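Local coordinates for diaminopimelate decarboxylase (Phaeodactylum tricornutum, PDB 7JPJ) that decarboxylates diaminopimelate in lysine biosynthesis as an obligate dimer of the pyridoxal 5'-phosphate-dependent decarboxylase family, and displays substrate promiscuity, at the interface of chains A and B. Numbering follows the deposited sequence. Chains: chain A/B, Diaminopimelate decarboxylase.

Contact 1: the interface of chains A and B. Residues chain A 81-82, 84-85, 104-105; chain B 355, 405-407.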
ATOM      1  N   SER A  81      -3.568   2.513  17.717  1.00 19.53           N
ATOM      2  CA  SER A  81      -4.599   1.947  16.859  1.00 20.19           C
ATOM      3  C   SER A  81      -4.742   0.438  16.996  1.00 20.50           C
ATOM      4  O   SER A  81      -5.660  -0.135  16.399  1.00 21.28           O
ATOM      5  CB  SER A  81      -4.307   2.287  15.395  1.00 18.84           C
ATOM      6  OG  SER A  81      -4.470   3.669  15.158  1.00 19.12           O
ATOM      7  N   SER A  82      -3.856  -0.218  17.741  1.00 19.38           N
ATOM      8  CA  SER A  82      -3.944  -1.656  17.941  1.00 19.49           C
ATOM      9  C   SER A  82      -3.089  -2.024  19.141  1.00 19.14           C
ATOM     10  O   SER A  82      -2.264  -1.231  19.603  1.00 19.03           O
ATOM     11  CB  SER A  82      -3.490  -2.437  16.700  1.00 18.44           C
ATOM     12  OG  SER A  82      -2.108  -2.245  16.445  1.00 18.03           O
ATOM     13  N   PHE A  84      -0.677  -3.872  19.086  1.00 19.58           N
ATOM     14  CA  PHE A  84       0.718  -3.874  18.668  1.00 18.67           C
ATOM     15  C   PHE A  84       1.347  -2.498  18.841  1.00 18.37           C
ATOM     16  O   PHE A  84       2.487  -2.384  19.308  1.00 18.51           O
ATOM     17  CB  PHE A  84       0.824  -4.342  17.219  1.00 18.25           C
ATOM     18  CG  PHE A  84       0.433  -5.774  17.023  1.00 18.59           C
ATOM     19  CD1 PHE A  84       1.364  -6.787  17.191  1.00 18.93           C
ATOM     20  CD2 PHE A  84      -0.869  -6.111  16.681  1.00 18.91           C
ATOM     21  CE1 PHE A  84       1.007  -8.110  17.016  1.00 19.30           C
ATOM     22  CE2 PHE A  84      -1.231  -7.433  16.506  1.00 19.16           C
ATOM     23  CZ  PHE A  84      -0.290  -8.433  16.675  1.00 19.35           C
ATOM     24  N   GLU A  85       0.617  -1.441  18.476  1.00 18.63           N
ATOM     25  CA  GLU A  85       1.118  -0.091  18.698  1.00 18.38           C
ATOM     26  C   GLU A  85       1.264   0.210  20.183  1.00 19.02           C
ATOM     27  O   GLU A  85       2.162   0.964  20.577  1.00 18.64           O
ATOM     28  CB  GLU A  85       0.194   0.927  18.033  1.00 18.97           C
ATOM     29  CG  GLU A  85       0.316   0.976  16.520  1.00 18.17           C
ATOM     30  CD  GLU A  85      -0.517   2.082  15.900  1.00 18.65           C
ATOM     31  OE1 GLU A  85      -1.318   2.708  16.629  1.00 20.04           O
ATOM     32  OE2 GLU A  85      -0.369   2.325  14.683  1.00 17.73           O
ATOM     33  N   GLN A 104     -10.010  -1.080  15.856  1.00 21.73           N
ATOM     34  CA  GLN A 104     -11.046  -1.881  15.220  1.00 21.99           C
ATOM     35  C   GLN A 104     -10.995  -3.338  15.653  1.00 22.29           C
ATOM     36  O   GLN A 104     -12.002  -4.043  15.535  1.00 22.43           O
ATOM     37  CB  GLN A 104     -10.918  -1.808  13.695  1.00 21.60           C
ATOM     38  CG  GLN A 104     -11.335  -0.480  13.082  1.00 20.84           C
ATOM     39  CD  GLN A 104     -12.839  -0.344  12.952  1.00 20.39           C
ATOM     40  OE1 GLN A 104     -13.535  -0.082  13.930  1.00 20.36           O
ATOM     41  NE2 GLN A 104     -13.350  -0.522  11.740  1.00 19.66           N
ATOM     42  N   GLU A 105      -9.850  -3.796  16.156  1.00 22.26           N
ATOM     43  CA  GLU A 105      -9.626  -5.195  16.517  1.00 22.19           C
ATOM     44  C   GLU A 105      -9.069  -5.231  17.937  1.00 21.80           C
ATOM     45  O   GLU A 105      -7.881  -4.968  18.152  1.00 21.18           O
ATOM     46  CB  GLU A 105      -8.675  -5.862  15.526  1.00 21.74           C
ATOM     47  CG  GLU A 105      -8.196  -7.248  15.917  1.00 21.24           C
ATOM     48  CD  GLU A 105      -7.149  -7.783  14.955  1.00 20.03           C
ATOM     49  OE1 GLU A 105      -6.970  -7.178  13.876  1.00 19.42           O
ATOM     50  OE2 GLU A 105      -6.504  -8.805  15.275  1.00 19.47           O
TER
ATOM     51  N   HIS B 355      -9.314  -4.196   9.514  1.00 18.02           N
ATOM     52  CA  HIS B 355      -8.981  -3.905  10.903  1.00 18.26           C
ATOM     53  C   HIS B 355      -8.133  -2.651  11.068  1.00 18.57           C
ATOM     54  O   HIS B 355      -7.729  -2.338  12.194  1.00 19.00           O
ATOM     55  CB  HIS B 355      -8.256  -5.102  11.535  1.00 18.51           C
ATOM     56  CG  HIS B 355      -6.948  -5.438  10.886  1.00 19.04           C
ATOM     57  ND1 HIS B 355      -6.056  -6.334  11.436  1.00 19.16           N
ATOM     58  CD2 HIS B 355      -6.383  -5.005   9.734  1.00 19.39           C
ATOM     59  CE1 HIS B 355      -4.997  -6.435  10.652  1.00 19.57           C
ATOM     60  NE2 HIS B 355      -5.171  -5.639   9.613  1.00 19.85           N
ATOM     61  N   ASN B 405      -0.471   0.249  11.215  1.00 19.79           N
ATOM     62  CA  ASN B 405      -0.939   0.034  12.584  1.00 20.38           C
ATOM     63  C   ASN B 405      -0.122  -1.036  13.299  1.00 19.86           C
ATOM     64  O   ASN B 405      -0.599  -1.645  14.264  1.00 19.21           O
ATOM     65  CB  ASN B 405      -2.430  -0.325  12.632  1.00 19.62           C
ATOM     66  CG  ASN B 405      -3.304   0.718  11.966  1.00 19.38           C
ATOM     67  OD1 ASN B 405      -2.830   1.519  11.160  1.00 18.68           O
ATOM     68  ND2 ASN B 405      -4.592   0.710  12.297  1.00 18.19           N
ATOM     69  N   SER B 406       1.101  -1.274  12.819  1.00 19.24           N
ATOM     70  CA  SER B 406       2.049  -2.210  13.426  1.00 19.69           C
ATOM     71  C   SER B 406       1.530  -3.644  13.417  1.00 17.89           C
ATOM     72  O   SER B 406       1.932  -4.462  14.250  1.00 18.25           O
ATOM     73  CB  SER B 406       2.418  -1.783  14.848  1.00 18.79           C
ATOM     74  OG  SER B 406       2.875  -0.443  14.870  1.00 19.44           O
ATOM     75  N   PHE B 407       0.646  -3.967  12.481  1.00 18.14           N
ATOM     76  CA  PHE B 407       0.183  -5.342  12.347  1.00 18.27           C
ATOM     77  C   PHE B 407       1.272  -6.187  11.694  1.00 18.19           C
ATOM     78  O   PHE B 407       1.826  -5.786  10.663  1.00 17.87           O
ATOM     79  CB  PHE B 407      -1.100  -5.406  11.524  1.00 18.13           C
ATOM     80  CG  PHE B 407      -2.332  -5.031  12.291  1.00 18.38           C
ATOM     81  CD1 PHE B 407      -2.780  -5.825  13.334  1.00 18.83           C
ATOM     82  CD2 PHE B 407      -3.053  -3.894  11.962  1.00 18.24           C
ATOM     83  CE1 PHE B 407      -3.917  -5.489  14.044  1.00 19.13           C
ATOM     84  CE2 PHE B 407      -4.193  -3.552  12.665  1.00 18.54           C
ATOM     85  CZ  PHE B 407      -4.625  -4.351  13.710  1.00 18.98           C
TER
HETATM   86  O   HOH W   1      -7.624  -0.498  14.180  1.00 19.56           O

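Contact 2: the interface of chains A and B. Residues chain A 406, 430, 433-434, 437; chain B 63-65, 88, 91.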
ATOM      1  N   SER A 406      10.549  -6.390  -4.372  1.00 20.32           N
ATOM      2  CA  SER A 406      11.633  -6.797  -3.477  1.00 20.22           C
ATOM      3  C   SER A 406      12.587  -5.652  -3.144  1.00 19.80           C
ATOM      4  O   SER A 406      13.741  -5.891  -2.775  1.00 19.82           O
ATOM      5  CB  SER A 406      12.409  -7.988  -4.052  1.00 20.72           C
ATOM      6  OG  SER A 406      11.673  -9.189  -3.896  1.00 21.14           O
ATOM      7  N   LEU A 430      18.394  -7.350   1.841  1.00 20.09           N
ATOM      8  CA  LEU A 430      17.574  -8.210   0.995  1.00 21.57           C
ATOM      9  C   LEU A 430      17.138  -9.465   1.738  1.00 21.58           C
ATOM     10  O   LEU A 430      15.963  -9.848   1.684  1.00 22.47           O
ATOM     11  CB  LEU A 430      18.339  -8.577  -0.275  1.00 20.68           C
ATOM     12  CG  LEU A 430      17.608  -9.529  -1.223  1.00 22.97           C
ATOM     13  CD1 LEU A 430      16.380  -8.856  -1.812  1.00 20.72           C
ATOM     14  CD2 LEU A 430      18.540 -10.026  -2.317  1.00 23.38           C
ATOM     15  N   ILE A 433      14.040  -9.460   3.920  1.00 20.40           N
ATOM     16  CA  ILE A 433      12.715  -9.394   3.315  1.00 20.38           C
ATOM     17  C   ILE A 433      12.027 -10.756   3.365  1.00 20.91           C
ATOM     18  O   ILE A 433      10.813 -10.842   3.584  1.00 21.02           O
ATOM     19  CB  ILE A 433      12.815  -8.858   1.875  1.00 20.22           C
ATOM     20  CG1 ILE A 433      13.515  -7.496   1.860  1.00 19.76           C
ATOM     21  CG2 ILE A 433      11.440  -8.752   1.242  1.00 20.29           C
ATOM     22  CD1 ILE A 433      13.656  -6.893   0.480  1.00 19.67           C
ATOM     23  N   TYR A 434      12.780 -11.837   3.166  1.00 21.32           N
ATOM     24  CA  TYR A 434      12.223 -13.184   3.205  1.00 21.90           C
ATOM     25  C   TYR A 434      12.862 -14.017   4.313  1.00 22.28           C
ATOM     26  O   TYR A 434      13.067 -15.223   4.170  1.00 22.86           O
ATOM     27  CB  TYR A 434      12.364 -13.885   1.854  1.00 22.27           C
ATOM     28  CG  TYR A 434      13.727 -13.787   1.195  1.00 22.26           C
ATOM     29  CD1 TYR A 434      14.722 -14.719   1.463  1.00 22.67           C
ATOM     30  CD2 TYR A 434      14.003 -12.784   0.275  1.00 21.94           C
ATOM     31  CE1 TYR A 434      15.961 -14.640   0.853  1.00 22.76           C
ATOM     32  CE2 TYR A 434      15.240 -12.697  -0.340  1.00 22.03           C
ATOM     33  CZ  TYR A 434      16.213 -13.628  -0.048  1.00 22.44           C
ATOM     34  OH  TYR A 434      17.445 -13.544  -0.661  1.00 22.62           O
ATOM     35  N   GLU A 437      10.533 -16.932   5.675  1.00 23.88           N
ATOM     36  CA  GLU A 437      10.098 -17.990   4.779  1.00 24.44           C
ATOM     37  C   GLU A 437      10.693 -19.327   5.206  1.00 25.16           C
ATOM     38  O   GLU A 437      11.818 -19.400   5.706  1.00 25.13           O
ATOM     39  CB  GLU A 437      10.493 -17.670   3.337  1.00 24.19           C
ATOM     40  CG  GLU A 437       9.535 -16.714   2.644  1.00 23.96           C
ATOM     41  CD  GLU A 437       9.985 -16.332   1.245  1.00 23.65           C
ATOM     42  OE1 GLU A 437      10.934 -16.962   0.727  1.00 23.89           O
ATOM     43  OE2 GLU A 437       9.389 -15.400   0.663  1.00 23.22           O
TER
ATOM     44  N   PRO B  63       6.486 -13.394  -4.509  1.00 17.33           N
ATOM     45  CA  PRO B  63       7.879 -13.843  -4.606  1.00 17.50           C
ATOM     46  C   PRO B  63       8.262 -14.933  -3.614  1.00 17.85           C
ATOM     47  O   PRO B  63       9.453 -15.130  -3.351  1.00 17.96           O
ATOM     48  CB  PRO B  63       8.659 -12.554  -4.337  1.00 17.40           C
ATOM     49  CG  PRO B  63       7.777 -11.811  -3.373  1.00 17.20           C
ATOM     50  CD  PRO B  63       6.350 -12.185  -3.678  1.00 16.94           C
ATOM     51  N   ASN B  64       7.283 -15.646  -3.064  1.00 18.04           N
ATOM     52  CA  ASN B  64       7.587 -16.696  -2.098  1.00 18.37           C
ATOM     53  C   ASN B  64       8.449 -17.781  -2.739  1.00 18.74           C
ATOM     54  O   ASN B  64       8.224 -18.182  -3.884  1.00 19.08           O
ATOM     55  CB  ASN B  64       6.293 -17.295  -1.545  1.00 18.65           C
ATOM     56  CG  ASN B  64       6.536 -18.239  -0.382  1.00 18.77           C
ATOM     57  OD1 ASN B  64       6.868 -19.411  -0.576  1.00 19.23           O
ATOM     58  ND2 ASN B  64       6.362 -17.736   0.835  1.00 18.37           N
ATOM     59  N   ALA B  65       9.449 -18.255  -1.988  1.00 18.82           N
ATOM     60  CA  ALA B  65      10.426 -19.181  -2.552  1.00 14.90           C
ATOM     61  C   ALA B  65       9.805 -20.529  -2.905  1.00 19.44           C
ATOM     62  O   ALA B  65      10.301 -21.220  -3.804  1.00 15.30           O
ATOM     63  CB  ALA B  65      11.592 -19.375  -1.584  1.00 15.53           C
ATOM     64  N   ARG B  88      17.003 -12.630  -5.194  1.00 18.40           N
ATOM     65  CA  ARG B  88      16.012 -13.383  -4.431  1.00 18.36           C
ATOM     66  C   ARG B  88      15.624 -14.670  -5.150  1.00 18.28           C
ATOM     67  O   ARG B  88      15.527 -15.734  -4.527  1.00 18.89           O
ATOM     68  CB  ARG B  88      14.781 -12.512  -4.181  1.00 17.71           C
ATOM     69  CG  ARG B  88      13.667 -13.189  -3.407  1.00 17.89           C
ATOM     70  CD  ARG B  88      12.578 -12.194  -3.039  1.00 17.75           C
ATOM     71  NE  ARG B  88      11.595 -12.761  -2.121  1.00 18.16           N
ATOM     72  CZ  ARG B  88      10.619 -12.067  -1.546  1.00 18.27           C
ATOM     73  NH1 ARG B  88      10.484 -10.771  -1.795  1.00 17.82           N
ATOM     74  NH2 ARG B  88       9.771 -12.671  -0.726  1.00 18.28           N
ATOM     75  N   ASP B  91      18.331 -17.202  -4.820  1.00 21.02           N
ATOM     76  CA  ASP B  91      18.397 -17.848  -3.516  1.00 21.57           C
ATOM     77  C   ASP B  91      17.428 -19.016  -3.404  1.00 21.62           C
ATOM     78  O   ASP B  91      17.664 -19.922  -2.598  1.00 22.18           O
ATOM     79  CB  ASP B  91      18.125 -16.833  -2.405  1.00 21.51           C
ATOM     80  CG  ASP B  91      19.364 -16.052  -2.014  1.00 21.99           C
ATOM     81  OD1 ASP B  91      20.440 -16.304  -2.601  1.00 22.29           O
ATOM     82  OD2 ASP B  91      19.263 -15.188  -1.114  1.00 22.42           O
TER

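Contact 3: the interface of chains A and B. Residues chain A 356-357, 404-405; chain B 60, 81, 102, 174, 395.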
ATOM      1  N   CYS A 356       9.103   1.126  -9.435  1.00 18.40           N
ATOM      2  CA  CYS A 356       8.395  -0.146  -9.502  1.00 20.40           C
ATOM      3  C   CYS A 356       7.905  -0.412 -10.917  1.00 21.37           C
ATOM      4  O   CYS A 356       7.439   0.495 -11.611  1.00 20.87           O
ATOM      5  CB  CYS A 356       7.210  -0.165  -8.537  1.00 19.89           C
ATOM      6  SG  CYS A 356       7.657   0.017  -6.810  1.00 18.83           S
ATOM      7  N   CYS A 357       8.010  -1.669 -11.341  1.00 22.91           N
ATOM      8  CA  CYS A 357       7.531  -2.084 -12.659  1.00 23.65           C
ATOM      9  C   CYS A 357       6.008  -2.212 -12.605  1.00 23.31           C
ATOM     10  O   CYS A 357       5.432  -3.303 -12.610  1.00 23.79           O
ATOM     11  CB  CYS A 357       8.202  -3.383 -13.083  1.00 24.42           C
ATOM     12  SG  CYS A 357       7.878  -3.868 -14.792  1.00 24.97           S
ATOM     13  N   TYR A 404       7.577  -4.425  -2.178  1.00 18.43           N
ATOM     14  CA  TYR A 404       7.085  -4.654  -3.529  1.00 18.61           C
ATOM     15  C   TYR A 404       8.239  -4.524  -4.514  1.00 18.04           C
ATOM     16  O   TYR A 404       9.073  -3.620  -4.396  1.00 16.95           O
ATOM     17  CB  TYR A 404       5.981  -3.651  -3.864  1.00 17.96           C
ATOM     18  CG  TYR A 404       5.358  -3.833  -5.229  1.00 17.90           C
ATOM     19  CD1 TYR A 404       5.100  -5.102  -5.732  1.00 18.70           C
ATOM     20  CD2 TYR A 404       5.022  -2.735  -6.012  1.00 16.84           C
ATOM     21  CE1 TYR A 404       4.527  -5.274  -6.977  1.00 18.70           C
ATOM     22  CE2 TYR A 404       4.447  -2.898  -7.260  1.00 17.05           C
ATOM     23  CZ  TYR A 404       4.204  -4.171  -7.737  1.00 18.02           C
ATOM     24  OH  TYR A 404       3.633  -4.342  -8.978  1.00 18.46           O
ATOM     25  N   ASN A 405       8.294  -5.441  -5.484  1.00 20.51           N
ATOM     26  CA  ASN A 405       9.439  -5.589  -6.385  1.00 20.67           C
ATOM     27  C   ASN A 405      10.708  -5.961  -5.627  1.00 20.51           C
ATOM     28  O   ASN A 405      11.813  -5.844  -6.167  1.00 20.61           O
ATOM     29  CB  ASN A 405       9.682  -4.320  -7.215  1.00 20.51           C
ATOM     30  CG  ASN A 405       8.752  -4.205  -8.403  1.00 20.89           C
ATOM     31  OD1 ASN A 405       9.188  -3.919  -9.518  1.00 21.14           O
ATOM     32  ND2 ASN A 405       7.463  -4.424  -8.173  1.00 21.02           N
TER
ATOM     33  N   LYS B  60       7.115 -10.646  -9.416  1.00 18.50           N
ATOM     34  CA  LYS B  60       6.633  -9.490  -8.672  1.00 18.51           C
ATOM     35  C   LYS B  60       5.226  -9.691  -8.119  1.00 18.32           C
ATOM     36  O   LYS B  60       4.800  -8.910  -7.262  1.00 18.23           O
ATOM     37  CB  LYS B  60       6.668  -8.241  -9.559  1.00 18.39           C
ATOM     38  CG  LYS B  60       5.673  -8.261 -10.712  1.00 18.32           C
ATOM     39  CD  LYS B  60       5.969  -7.157 -11.722  1.00 18.47           C
ATOM     40  CE  LYS B  60       4.983  -7.188 -12.881  1.00 18.49           C
ATOM     41  NZ  LYS B  60       5.424  -6.347 -14.029  1.00 18.69           N
ATOM     42  N   SER B  81      12.034  -7.921 -11.935  1.00 19.13           N
ATOM     43  CA  SER B  81      11.819  -6.497 -12.163  1.00 19.37           C
ATOM     44  C   SER B  81      12.718  -5.622 -11.295  1.00 19.47           C
ATOM     45  O   SER B  81      12.471  -4.419 -11.174  1.00 19.46           O
ATOM     46  CB  SER B  81      10.348  -6.142 -11.937  1.00 19.29           C
ATOM     47  OG  SER B  81       9.534  -6.700 -12.958  1.00 19.56           O
ATOM     48  N   SER B 102      14.111  -6.991 -16.397  1.00 19.12           N
ATOM     49  CA  SER B 102      13.464  -5.826 -17.001  1.00 19.56           C
ATOM     50  C   SER B 102      13.034  -4.915 -15.854  1.00 19.11           C
ATOM     51  O   SER B 102      12.041  -5.196 -15.175  1.00 18.81           O
ATOM     52  CB  SER B 102      12.277  -6.237 -17.868  1.00 19.74           C
ATOM     53  OG  SER B 102      12.558  -7.426 -18.587  1.00 19.95           O
ATOM     54  N   PHE B 174       7.723   2.970 -19.987  1.00 25.81           N
ATOM     55  CA  PHE B 174       8.256   1.686 -20.433  1.00 25.44           C
ATOM     56  C   PHE B 174       8.021   1.566 -21.933  1.00 26.51           C
ATOM     57  O   PHE B 174       6.867   1.514 -22.374  1.00 26.15           O
ATOM     58  CB  PHE B 174       7.589   0.499 -19.734  1.00 23.71           C
ATOM     59  CG  PHE B 174       7.014   0.803 -18.381  1.00 22.23           C
ATOM     60  CD1 PHE B 174       7.827   0.918 -17.269  1.00 21.49           C
ATOM     61  CD2 PHE B 174       5.644   0.914 -18.214  1.00 21.68           C
ATOM     62  CE1 PHE B 174       7.287   1.170 -16.020  1.00 20.28           C
ATOM     63  CE2 PHE B 174       5.100   1.168 -16.968  1.00 20.60           C
ATOM     64  CZ  PHE B 174       5.925   1.296 -15.870  1.00 19.80           C
ATOM     65  N   TYR B 395      -0.268  -9.903  -6.325  1.00 15.94           N
ATOM     66  CA  TYR B 395      -0.203  -8.499  -5.910  1.00 15.51           C
ATOM     67  C   TYR B 395      -0.983  -8.250  -4.625  1.00 14.86           C
ATOM     68  O   TYR B 395      -1.552  -7.175  -4.420  1.00 14.70           O
ATOM     69  CB  TYR B 395      -0.676  -7.570  -7.028  1.00 15.60           C
ATOM     70  CG  TYR B 395       0.025  -7.856  -8.337  1.00 16.40           C
ATOM     71  CD1 TYR B 395       1.367  -7.543  -8.507  1.00 16.89           C
ATOM     72  CD2 TYR B 395      -0.646  -8.463  -9.391  1.00 16.82           C
ATOM     73  CE1 TYR B 395       2.016  -7.811  -9.694  1.00 17.73           C
ATOM     74  CE2 TYR B 395      -0.006  -8.734 -10.577  1.00 17.70           C
ATOM     75  CZ  TYR B 395       1.325  -8.407 -10.725  1.00 18.13           C
ATOM     76  OH  TYR B 395       1.969  -8.676 -11.912  1.00 19.12           O
TER

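Contact 1: the interface of chains A and B
The start of helix 83-91 of chain A and the loops at A:Ser81, A:Ser82, A:Gln104 and A:Glu105 meet the 3-10 turn 404-406 of chain B, the loop residue B:Phe407 that follows it, and the loop at B:His355. This is part of the two-fold interface of the obligate dimer. The A:Ser82 hydroxyl OG donates to the backbone O of B:Asn405 at 2.7 Å. It meets that carbonyl nearly end-on, with a C=O...donor angle of 162°. A:Ser82 OG sits between its own backbone N and carbonyl carbon (chi1 66°), which turns it toward chain B. Beside it, A:Phe84 and B:Phe407 cross at about a right angle, with A:Phe84 CD2 3.9 Å from B:Phe407 CD1. B:Phe407 also lies on a face of the B:His355 imidazole, and its CZ touches A:Ser82 CB at 3.7 Å. This face-on packing within chain B probably helps hold the imidazole in its tilt. A:Glu105 runs alongside B:His355, its carboxylate nearly coplanar with the ring. The extended glutamate chain carries OE1 to the ring edge. A:Glu85 lies against B:Asn405 and B:Ser406, and its OE1 accepts from the backbone N of A:Ser81, met from above the carboxylate plane. A water joins A:Ser81 O, A:Gln104 N and B:His355 O, and so bridges the chains. B:His355 ND1 donates in its ring plane to A:Glu105 OE1 at 2.7 Å, with 155° at the hydrogen.

Contact 2: the interface of chains A and B
B:Arg88, on helix 83-91, reaches across the dimer interface and lies alongside A:Tyr434. Its extended chain, with CG anti to the backbone N (chi1 179°), runs past the ring in the opposite direction. B:Arg88 CG is 3.5 Å from A:Tyr434 CE2. This is the tightly packed part. The guanidinium edge holds two partners from chain A. NH1 donates to the hydroxyl OG of A:Ser406 at 2.9 Å. NH2 makes a salt bridge to the carboxylate oxygen OE2 of A:Glu437 at 3.1 Å, on its syn side but tilted out of the carboxylate plane. Both partners lie near the guanidinium plane, which should limit its rotation. B:Pro63 borders one guanidinium face. An alanine in place of B:Arg88 would probably leave the A:Glu437 carboxylate without its charge partner and open a gap beside the A:Tyr434 ring. The margins are looser. A:Ile433 CG2 comes no nearer than 3.8 Å to B:Arg88 NH1, and A:Leu430 barely touches chain B. The other carboxylate oxygen, A:Glu437 OE1, has a weak bond from the backbone N of B:Ala65 at 3.4 Å. The far end of the ring is held again: the phenol OH of A:Tyr434 donates to carboxylate OD2 of B:Asp91 at 2.5 Å, from the anti side, tilted out of the carboxylate plane.

Contact 3: the interface of chains A and B
A:Cys357 faces B:Lys60 and B:Ser81 in the composite active site of a fold-type III pyridoxal phosphate enzyme. In this family the lysine of one subunit carries the cofactor as a Schiff base, and the cysteine of the other is the probable proton donor. No pyridoxal phosphate is attached to the lysine here. The polar contact across the chains is long. The side-chain amine nitrogen NZ of B:Lys60 makes a weak hydrogen bond to the backbone O of A:Cys357 at 3.4 Å. The sulfur SG of A:Cys357 is 3.6 Å from the same NZ. The lysine chain is extended beyond CG, which carries its tip past A:Asn405 to the cysteine. A:Cys357 SG is anti to the backbone N (chi1 -171°) and points toward chain B. Van der Waals contacts fill in beside it. A:Cys357 CB packs on B:Ser81 CB at 3.7 Å, and the amide oxygen OD1 of A:Asn405 reaches B:Ser81 CB at 3.5 Å. At the other end, the A:Tyr404 ring presents its CE1 edge to the backbone O of B:Lys60. Its phenol OH lies obliquely above the CD1–CE1 side of the B:Tyr395 ring, 3.9 Å from CE1. Within chain A, the bond is firmer. The backbone N of A:Cys357 donates to A:Asn405 OD1 at 3.1 Å, nearly straight at the hydrogen (175°) but from above the carbonyl plane. The amide nitrogen ND2 of A:Asn405 sits over the centre of the A:Tyr404 ring.

Contacts 2 and 3 are neighbours, with C-alpha centres about 14 Å apart. Contact 1 lies about 25 Å from contact 2 and 29 Å from contact 3. Two-fold symmetry makes them overlap in sequence. The 3-10 turn 404-406 serves all three, from chain B in contact 1 and from chain A in the others. Helix 83-91 serves contact 1 from chain A and contact 2 from chain B, and Ser81 serves contacts 1 and 3. Each subunit thus gives both halves of the surface. As contact 3 joins Cys357 of one chain to Lys60 of the other, dimer assembly probably builds the active sites.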